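Local coordinates for protein glucose-6-phosphate isomerase (Chlamydia trachomatis D/UW-3/CX, PDB 6OTU) that catalyses the reversible isomerization of glucose-6-phosphate to fructose-6-phosphate, at residues 158-163 with 347-351; 272-278 with 290-294; 331-337 with 374-380. All blocks are in the same frame, centred on the assembly; numbering follows the deposited sequence.

Contact 1 belongs to the glucose-6-phosphate pocket: G158, G159 and S160 from one segment and Q351 from the other line the pocket, and Q351 lies about 3 Å, side chain to side chain, from the probable proton donor E355. Contact 2 packs against it, with centres about 15 Å apart; V276 CG1 lies 3.9 Å from G159 O and A272 CB 4.0 Å from G163 C. Contact 3, centred about 14 Å from contact 1, holds the strands before and after helix 345-357, and Q350 NE2 is 2.7 Å from I376 O. Contacts 2 and 3, on opposite sides of the chain's centre, do not touch; their nearest atoms are about 15 Å apart.

Contact 1: 158-163 with 347-351; sequences GGSELG and AHLQQ. With G6Q (glucose-6-phosphate), chain E.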
loop_
_atom_site.group_PDB
_atom_site.type_symbol
_atom_site.label_atom_id
_atom_site.label_comp_id
_atom_site.label_asym_id
_atom_site.label_seq_id
_atom_site.Cartn_x
_atom_site.Cartn_y
_atom_site.Cartn_z
ATOM N N GLY A 158 -13.768 -4.347 4.212
ATOM C CA GLY A 158 -13.996 -2.990 3.726
ATOM C C GLY A 158 -14.081 -1.992 4.868
ATOM O O GLY A 158 -13.243 -1.984 5.774
ATOM N N GLY A 159 -15.121 -1.149 4.846
ATOM C CA GLY A 159 -15.333 -0.193 5.923
ATOM C C GLY A 159 -15.484 -0.828 7.295
ATOM O O GLY A 159 -15.223 -0.173 8.311
ATOM N N SER A 160 -15.893 -2.094 7.351
ATOM C CA SER A 160 -16.022 -2.803 8.619
ATOM C C SER A 160 -14.697 -3.299 9.188
ATOM O O SER A 160 -14.696 -3.796 10.320
ATOM C CB SER A 160 -16.994 -3.987 8.487
ATOM O OG SER A 160 -18.322 -3.548 8.216
ATOM N N GLU A 161 -13.582 -3.178 8.454
ATOM C CA GLU A 161 -12.279 -3.605 8.958
ATOM C C GLU A 161 -11.230 -2.503 8.967
ATOM O O GLU A 161 -10.534 -2.328 9.975
ATOM C CB GLU A 161 -11.745 -4.784 8.131
ATOM C CG GLU A 161 -10.353 -5.242 8.587
ATOM C CD GLU A 161 -9.436 -5.663 7.450
ATOM O OE1 GLU A 161 -9.621 -5.191 6.309
ATOM O OE2 GLU A 161 -8.519 -6.473 7.705
ATOM N N LEU A 162 -11.085 -1.757 7.866
ATOM C CA LEU A 162 -9.861 -0.988 7.644
ATOM C C LEU A 162 -9.732 0.170 8.624
ATOM O O LEU A 162 -8.648 0.398 9.173
ATOM C CB LEU A 162 -9.809 -0.479 6.202
ATOM C CG LEU A 162 -9.251 -1.451 5.174
ATOM C CD1 LEU A 162 -8.659 -0.689 4.012
ATOM C CD2 LEU A 162 -8.211 -2.320 5.833
ATOM N N GLY A 163 -10.821 0.905 8.864
ATOM C CA GLY A 163 -10.822 1.994 9.812
ATOM C C GLY A 163 -10.524 1.544 11.232
ATOM O O GLY A 163 -9.597 2.048 11.880
ATOM N N ALA A 347 -3.727 2.707 4.077
ATOM C CA ALA A 347 -4.658 1.775 3.457
ATOM C C ALA A 347 -6.096 2.212 3.695
ATOM O O ALA A 347 -6.927 2.171 2.779
ATOM C CB ALA A 347 -4.427 0.360 3.991
ATOM N N HIS A 348 -6.395 2.681 4.910
ATOM C CA HIS A 348 -7.736 3.170 5.205
ATOM C C HIS A 348 -8.049 4.467 4.466
ATOM O O HIS A 348 -9.166 4.647 3.967
ATOM C CB HIS A 348 -7.908 3.394 6.697
ATOM C CG HIS A 348 -9.101 4.233 7.014
ATOM N ND1 HIS A 348 -10.388 3.823 6.727
ATOM C CD2 HIS A 348 -9.208 5.474 7.551
ATOM C CE1 HIS A 348 -11.237 4.768 7.091
ATOM N NE2 HIS A 348 -10.549 5.778 7.597
ATOM N N LEU A 349 -7.099 5.404 4.435
ATOM C CA LEU A 349 -7.309 6.639 3.684
ATOM C C LEU A 349 -7.579 6.334 2.217
ATOM O O LEU A 349 -8.442 6.957 1.584
ATOM C CB LEU A 349 -6.085 7.544 3.811
ATOM C CG LEU A 349 -5.734 8.045 5.206
ATOM C CD1 LEU A 349 -4.503 8.949 5.172
ATOM C CD2 LEU A 349 -6.941 8.778 5.777
ATOM N N GLN A 350 -6.826 5.386 1.658
ATOM C CA GLN A 350 -7.007 5.003 0.265
ATOM C C GLN A 350 -8.443 4.551 -0.002
ATOM O O GLN A 350 -9.034 4.914 -1.028
ATOM C CB GLN A 350 -5.993 3.912 -0.075
ATOM C CG GLN A 350 -6.126 3.249 -1.415
ATOM C CD GLN A 350 -5.095 2.142 -1.546
ATOM O OE1 GLN A 350 -5.250 1.085 -0.943
ATOM N NE2 GLN A 350 -4.007 2.399 -2.283
ATOM N N GLN A 351 -9.034 3.778 0.919
ATOM C CA GLN A 351 -10.442 3.420 0.761
ATOM C C GLN A 351 -11.338 4.644 0.906
ATOM O O GLN A 351 -12.254 4.867 0.104
ATOM C CB GLN A 351 -10.860 2.363 1.782
ATOM C CG GLN A 351 -12.389 2.304 1.908
ATOM C CD GLN A 351 -12.900 1.142 2.725
ATOM O OE1 GLN A 351 -12.331 0.802 3.761
ATOM N NE2 GLN A 351 -13.990 0.521 2.263
HETATM C C1 G6Q E . -17.975 1.207 2.803
HETATM C C2 G6Q E . -18.285 0.237 1.660
HETATM C C3 G6Q E . -17.743 -1.170 1.883
HETATM C C4 G6Q E . -18.470 -1.952 2.983
HETATM C C5 G6Q E . -18.132 -3.442 2.923
HETATM C C6 G6Q E . -18.686 -4.208 4.101
HETATM O O1 G6Q E . -18.468 2.286 2.802
HETATM O O2 G6Q E . -19.685 0.171 1.419
HETATM O O3 G6Q E . -16.349 -1.109 2.194
HETATM O O4 G6Q E . -18.107 -1.449 4.267
HETATM O O5 G6Q E . -18.626 -3.981 1.693
HETATM O O6 G6Q E . -20.122 -3.984 4.142
HETATM P P G6Q E . -20.974 -4.500 5.415
HETATM O O1P G6Q E . -20.458 -3.733 6.622
HETATM O O2P G6Q E . -22.414 -4.147 5.066
HETATM O O3P G6Q E . -20.741 -5.993 5.527
#
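A347 opens the helical side of the contact, its carbonyl O 3.6 Å from L162 CD1 and its CB 4.4 Å from the same methyl. One residue on, the H348 ring carries G163 on one face: G163 CA is 3.9 Å from the ring centroid and 24° off its normal, a CH-pi contact. Q351, extended with chi1 and chi2 both t, reaches the sugar. Its OE1 lies 3.7 Å from L162 CB, while NE2 makes a weak hydrogen bond to G6Q O3 at 2.9 Å and also hydrogen-bonds OE2 of E355, the likely proton donor. G159 N donates to the same O3 at 2.9 Å, and S160 OG binds phosphate oxygen O1P at 2.7 Å. A CB on G158 would clash with O3 of G6Q, so the bare turn lets sugar and backbone meet. The contact thus joins the start of helix 162-172, following strand 151-155 of the parallel sheet, to helix 345-357, with L473 of helix 466-487 against H348.

Contact 2: 272-278 with 290-294; sequences ATSMVGG and FIEFL
Segment 272-278 is a turn running into the start of helix 275-285, and 290-294 is a little over one turn of helix 287-303; together they form a helical hairpin within the phosphoglucose isomerase fold. S274, at phi/psi -88/-168, is the N-cap: its OG (chi1 p) accepts from V276 N at 3.3 Å and also hydrogen-bonds S271 O, and G278 N donates to S274 O at 2.9 Å. CA atoms pair T273 with L294 and G278 with F290, each 6.4 Å apart; no hydrogen bond crosses. F290 and F293, both chi1 t (chi2 69° and 67°), point CA-to-CB toward the turn. The F293 edge meets A272 O, with CE2 3.6 Å away, while its CZ lies 3.7 Å from T273 CG2. T273, chi1 p, also sets CB 3.8 Å from L294 CD2 and hydrogen-bonds through OG1 to T111 and R112. T273 O approaches the F290 edge, 3.5 Å from CZ, whereas the ring face takes a CH-pi contact from G278 CA, 3.7 Å from the centroid, 23° off the normal.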
loop_
_atom_site.group_PDB
_atom_site.type_symbol
_atom_site.label_atom_id
_atom_site.label_comp_id
_atom_site.label_asym_id
_atom_site.label_seq_id
_atom_site.Cartn_x
_atom_site.Cartn_y
_atom_site.Cartn_z
ATOM N N ALA A 272 -15.611 4.151 11.727
ATOM C CA ALA A 272 -14.672 3.795 12.789
ATOM C C ALA A 272 -15.034 4.434 14.132
ATOM O O ALA A 272 -14.701 3.873 15.178
ATOM C CB ALA A 272 -13.246 4.180 12.391
ATOM N N THR A 273 -15.711 5.589 14.140
ATOM C CA THR A 273 -16.138 6.200 15.401
ATOM C C THR A 273 -17.480 5.671 15.906
ATOM O O THR A 273 -17.924 6.089 16.984
ATOM C CB THR A 273 -16.248 7.721 15.283
ATOM O OG1 THR A 273 -17.234 8.052 14.294
ATOM C CG2 THR A 273 -14.913 8.355 14.935
ATOM N N SER A 274 -18.147 4.802 15.147
ATOM C CA SER A 274 -19.362 4.154 15.611
ATOM C C SER A 274 -18.970 2.882 16.364
ATOM O O SER A 274 -17.795 2.654 16.670
ATOM C CB SER A 274 -20.304 3.857 14.441
ATOM O OG SER A 274 -19.809 2.805 13.630
ATOM N N MET A 275 -19.947 2.023 16.659
ATOM C CA MET A 275 -19.615 0.757 17.296
ATOM C C MET A 275 -18.786 -0.166 16.399
ATOM O O MET A 275 -18.245 -1.158 16.903
ATOM C CB MET A 275 -20.894 0.054 17.739
ATOM C CG MET A 275 -21.721 0.848 18.762
ATOM S SD MET A 275 -20.795 1.363 20.236
ATOM C CE MET A 275 -20.195 -0.214 20.777
ATOM N N VAL A 276 -18.680 0.131 15.094
ATOM C CA VAL A 276 -17.784 -0.612 14.211
ATOM C C VAL A 276 -16.354 -0.592 14.753
ATOM O O VAL A 276 -15.661 -1.622 14.768
ATOM C CB VAL A 276 -17.853 -0.045 12.781
ATOM C CG1 VAL A 276 -16.759 -0.673 11.893
ATOM C CG2 VAL A 276 -19.229 -0.271 12.200
ATOM N N GLY A 277 -15.890 0.583 15.193
ATOM C CA GLY A 277 -14.623 0.692 15.891
ATOM C C GLY A 277 -14.746 0.590 17.404
ATOM O O GLY A 277 -13.788 0.211 18.086
ATOM N N GLY A 278 -15.921 0.914 17.945
ATOM C CA GLY A 278 -16.049 1.032 19.393
ATOM C C GLY A 278 -15.786 -0.265 20.136
ATOM O O GLY A 278 -15.144 -0.268 21.191
ATOM N N PHE A 290 -11.600 4.809 24.115
ATOM C CA PHE A 290 -12.502 5.040 22.985
ATOM C C PHE A 290 -13.175 6.412 23.078
ATOM O O PHE A 290 -13.356 7.092 22.061
ATOM C CB PHE A 290 -13.544 3.922 22.888
ATOM C CG PHE A 290 -14.584 4.151 21.828
ATOM C CD1 PHE A 290 -14.250 4.091 20.482
ATOM C CD2 PHE A 290 -15.897 4.427 22.170
ATOM C CE1 PHE A 290 -15.214 4.302 19.495
ATOM C CE2 PHE A 290 -16.873 4.635 21.185
ATOM C CZ PHE A 290 -16.527 4.575 19.852
ATOM N N ILE A 291 -13.520 6.855 24.289
ATOM C CA ILE A 291 -14.106 8.184 24.446
ATOM C C ILE A 291 -13.098 9.277 24.067
ATOM O O ILE A 291 -13.455 10.285 23.438
ATOM C CB ILE A 291 -14.635 8.355 25.883
ATOM C CG1 ILE A 291 -15.772 7.360 26.151
ATOM C CG2 ILE A 291 -15.070 9.800 26.136
ATOM C CD1 ILE A 291 -16.846 7.404 25.108
ATOM N N GLU A 292 -11.829 9.108 24.456
ATOM C CA GLU A 292 -10.809 10.077 24.064
ATOM C C GLU A 292 -10.680 10.142 22.552
ATOM O O GLU A 292 -10.533 11.229 21.977
ATOM C CB GLU A 292 -9.464 9.723 24.688
ATOM C CG GLU A 292 -9.454 9.788 26.188
ATOM C CD GLU A 292 -8.108 9.408 26.760
ATOM O OE1 GLU A 292 -7.983 9.385 28.006
ATOM O OE2 GLU A 292 -7.180 9.130 25.961
ATOM N N PHE A 293 -10.719 8.977 21.899
ATOM C CA PHE A 293 -10.745 8.902 20.441
ATOM C C PHE A 293 -11.932 9.674 19.864
ATOM O O PHE A 293 -11.780 10.404 18.877
ATOM C CB PHE A 293 -10.782 7.422 20.050
ATOM C CG PHE A 293 -11.163 7.140 18.621
ATOM C CD1 PHE A 293 -10.338 7.517 17.572
ATOM C CD2 PHE A 293 -12.312 6.416 18.340
ATOM C CE1 PHE A 293 -10.662 7.201 16.245
ATOM C CE2 PHE A 293 -12.660 6.113 17.035
ATOM C CZ PHE A 293 -11.825 6.505 15.973
ATOM N N LEU A 294 -13.124 9.527 20.474
ATOM C CA LEU A 294 -14.299 10.270 20.016
ATOM C C LEU A 294 -14.130 11.772 20.226
ATOM O O LEU A 294 -14.524 12.567 19.364
ATOM C CB LEU A 294 -15.576 9.790 20.730
ATOM C CG LEU A 294 -16.119 8.372 20.501
ATOM C CD1 LEU A 294 -17.555 8.182 21.063
ATOM C CD2 LEU A 294 -16.027 7.950 19.022
#

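Contact 3: 331-337 with 374-380; sequences PTTAVIP and PIIWGDV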
loop_
_atom_site.group_PDB
_atom_site.type_symbol
_atom_site.label_atom_id
_atom_site.label_comp_id
_atom_site.label_asym_id
_atom_site.label_seq_id
_atom_site.Cartn_x
_atom_site.Cartn_y
_atom_site.Cartn_z
ATOM N N PRO A 331 -2.076 13.074 -11.008
ATOM C CA PRO A 331 -3.160 12.103 -10.801
ATOM C C PRO A 331 -3.067 11.278 -9.517
ATOM O O PRO A 331 -3.968 10.465 -9.271
ATOM C CB PRO A 331 -3.045 11.201 -12.042
ATOM C CG PRO A 331 -1.564 11.231 -12.385
ATOM C CD PRO A 331 -1.056 12.601 -11.963
ATOM N N THR A 332 -2.034 11.434 -8.687
ATOM C CA THR A 332 -1.927 10.667 -7.450
ATOM C C THR A 332 -1.546 11.584 -6.296
ATOM O O THR A 332 -1.176 12.738 -6.496
ATOM C CB THR A 332 -0.897 9.514 -7.522
ATOM O OG1 THR A 332 0.439 10.023 -7.355
ATOM C CG2 THR A 332 -1.004 8.722 -8.821
ATOM N N THR A 333 -1.671 11.040 -5.078
ATOM C CA THR A 333 -1.182 11.627 -3.835
ATOM C C THR A 333 -0.612 10.501 -2.986
ATOM O O THR A 333 -1.297 9.500 -2.750
ATOM C CB THR A 333 -2.288 12.344 -3.028
ATOM O OG1 THR A 333 -2.930 13.331 -3.831
ATOM C CG2 THR A 333 -1.687 13.047 -1.822
ATOM N N ALA A 334 0.620 10.684 -2.510
ATOM C CA ALA A 334 1.264 9.774 -1.568
ATOM C C ALA A 334 1.121 10.306 -0.146
ATOM O O ALA A 334 1.555 11.430 0.153
ATOM C CB ALA A 334 2.745 9.596 -1.897
ATOM N N VAL A 335 0.553 9.494 0.733
ATOM C CA VAL A 335 0.470 9.808 2.156
ATOM C C VAL A 335 1.605 9.072 2.862
ATOM O O VAL A 335 1.683 7.840 2.805
ATOM C CB VAL A 335 -0.904 9.427 2.735
ATOM C CG1 VAL A 335 -1.066 9.984 4.135
ATOM C CG2 VAL A 335 -2.046 9.928 1.817
ATOM N N ILE A 336 2.485 9.819 3.527
ATOM C CA ILE A 336 3.733 9.262 4.055
ATOM C C ILE A 336 3.825 9.481 5.561
ATOM O O ILE A 336 4.352 10.510 6.002
ATOM C CB ILE A 336 4.959 9.877 3.352
ATOM C CG1 ILE A 336 4.863 9.710 1.826
ATOM C CG2 ILE A 336 6.256 9.291 3.904
ATOM C CD1 ILE A 336 4.859 8.247 1.342
ATOM N N PRO A 337 3.328 8.563 6.389
ATOM C CA PRO A 337 3.433 8.755 7.853
ATOM C C PRO A 337 4.806 8.330 8.389
ATOM O O PRO A 337 5.285 7.221 8.127
ATOM C CB PRO A 337 2.302 7.874 8.421
ATOM C CG PRO A 337 1.570 7.247 7.160
ATOM C CD PRO A 337 2.527 7.379 6.010
ATOM N N PRO A 374 -7.841 11.328 -6.898
ATOM C CA PRO A 374 -6.574 10.750 -7.352
ATOM C C PRO A 374 -6.381 9.365 -6.744
ATOM O O PRO A 374 -7.127 8.937 -5.850
ATOM C CB PRO A 374 -5.524 11.744 -6.842
ATOM C CG PRO A 374 -6.160 12.383 -5.629
ATOM C CD PRO A 374 -7.666 12.337 -5.838
ATOM N N ILE A 375 -5.373 8.651 -7.265
ATOM C CA ILE A 375 -4.906 7.443 -6.597
ATOM C C ILE A 375 -4.282 7.849 -5.272
ATOM O O ILE A 375 -3.452 8.764 -5.207
ATOM C CB ILE A 375 -3.902 6.672 -7.465
ATOM C CG1 ILE A 375 -4.401 6.516 -8.903
ATOM C CG2 ILE A 375 -3.618 5.299 -6.864
ATOM C CD1 ILE A 375 -5.674 5.795 -9.011
ATOM N N ILE A 376 -4.711 7.206 -4.201
ATOM C CA ILE A 376 -4.131 7.444 -2.889
ATOM C C ILE A 376 -3.299 6.217 -2.558
ATOM O O ILE A 376 -3.790 5.088 -2.637
ATOM C CB ILE A 376 -5.208 7.741 -1.836
ATOM C CG1 ILE A 376 -5.921 9.053 -2.199
ATOM C CG2 ILE A 376 -4.595 7.845 -0.439
ATOM C CD1 ILE A 376 -7.179 9.352 -1.376
ATOM N N TRP A 377 -2.019 6.439 -2.268
ATOM C CA TRP A 377 -1.074 5.367 -2.007
ATOM C C TRP A 377 0.000 5.912 -1.074
ATOM O O TRP A 377 0.030 7.102 -0.769
ATOM C CB TRP A 377 -0.476 4.849 -3.314
ATOM C CG TRP A 377 0.358 5.862 -4.005
ATOM C CD1 TRP A 377 -0.066 7.032 -4.591
ATOM C CD2 TRP A 377 1.779 5.828 -4.157
ATOM N NE1 TRP A 377 1.016 7.719 -5.114
ATOM C CE2 TRP A 377 2.156 6.997 -4.866
ATOM C CE3 TRP A 377 2.773 4.920 -3.767
ATOM C CZ2 TRP A 377 3.486 7.278 -5.191
ATOM C CZ3 TRP A 377 4.100 5.196 -4.101
ATOM C CH2 TRP A 377 4.441 6.368 -4.806
ATOM N N GLY A 378 0.886 5.046 -0.622
ATOM C CA GLY A 378 1.952 5.491 0.255
ATOM C C GLY A 378 2.344 4.417 1.250
ATOM O O GLY A 378 1.768 3.332 1.297
ATOM N N ASP A 379 3.350 4.758 2.056
ATOM C CA ASP A 379 3.873 3.890 3.103
ATOM C C ASP A 379 4.662 4.761 4.071
ATOM O O ASP A 379 4.767 5.977 3.887
ATOM C CB ASP A 379 4.723 2.760 2.513
ATOM C CG ASP A 379 4.574 1.454 3.280
ATOM O OD1 ASP A 379 4.494 1.494 4.528
ATOM O OD2 ASP A 379 4.531 0.384 2.631
ATOM N N VAL A 380 5.234 4.131 5.106
ATOM C CA VAL A 380 5.814 4.893 6.211
ATOM C C VAL A 380 7.235 5.345 5.877
ATOM O O VAL A 380 7.937 4.767 5.044
ATOM C CB VAL A 380 5.786 4.105 7.545
ATOM C CG1 VAL A 380 4.360 3.654 7.914
ATOM C CG2 VAL A 380 6.755 2.938 7.509
#
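W377 has the largest area covered by the opposite segment, 77 Å². With chi1 at p (66°) and chi2 at -68°, its indole folds over the neighbouring strand, on the face that also bears T332, A334 and I375. A334 CB sits over the five-membered ring, 4.3 Å from its centroid and 25° off the normal, a CH-pi contact. At the ring edge, NE1 gives a weak hydrogen bond to T332 OG1 at 3.3 Å; the threonine's chi1 of 79° (p) presents that hydroxyl. On the other face, T333, chi1 m, puts OG1 3.8 Å from P374 CG. Farther along, V335 CG2, chi1 t, meets I376 CG2 at 4.0 Å. Between these faces, parallel hydrogen bonds join the backbones: I375 N to P331 O (3.0 Å), T333 N to I375 O (2.9 Å), W377 N to T333 O (3.2 Å) and V335 N to W377 O (2.9 Å). Strands 332-337 and 375-377 come before and after helix 345-357 in the chain, forming a beta-alpha-beta unit of the mixed sheet. Strand 375-377 is outermost within this chain; its I375 packs on W377, and its W377 on Q350, of the second subunit. The ladder then ends, D379 N lying 3.6 Å from V335 O without a hydrogen bond. G378, at phi/psi 148/178, suits glycine, since a CB would clash with V335 O. I336, m for both chi angles, brings CD1 to 3.4 Å from D379 O.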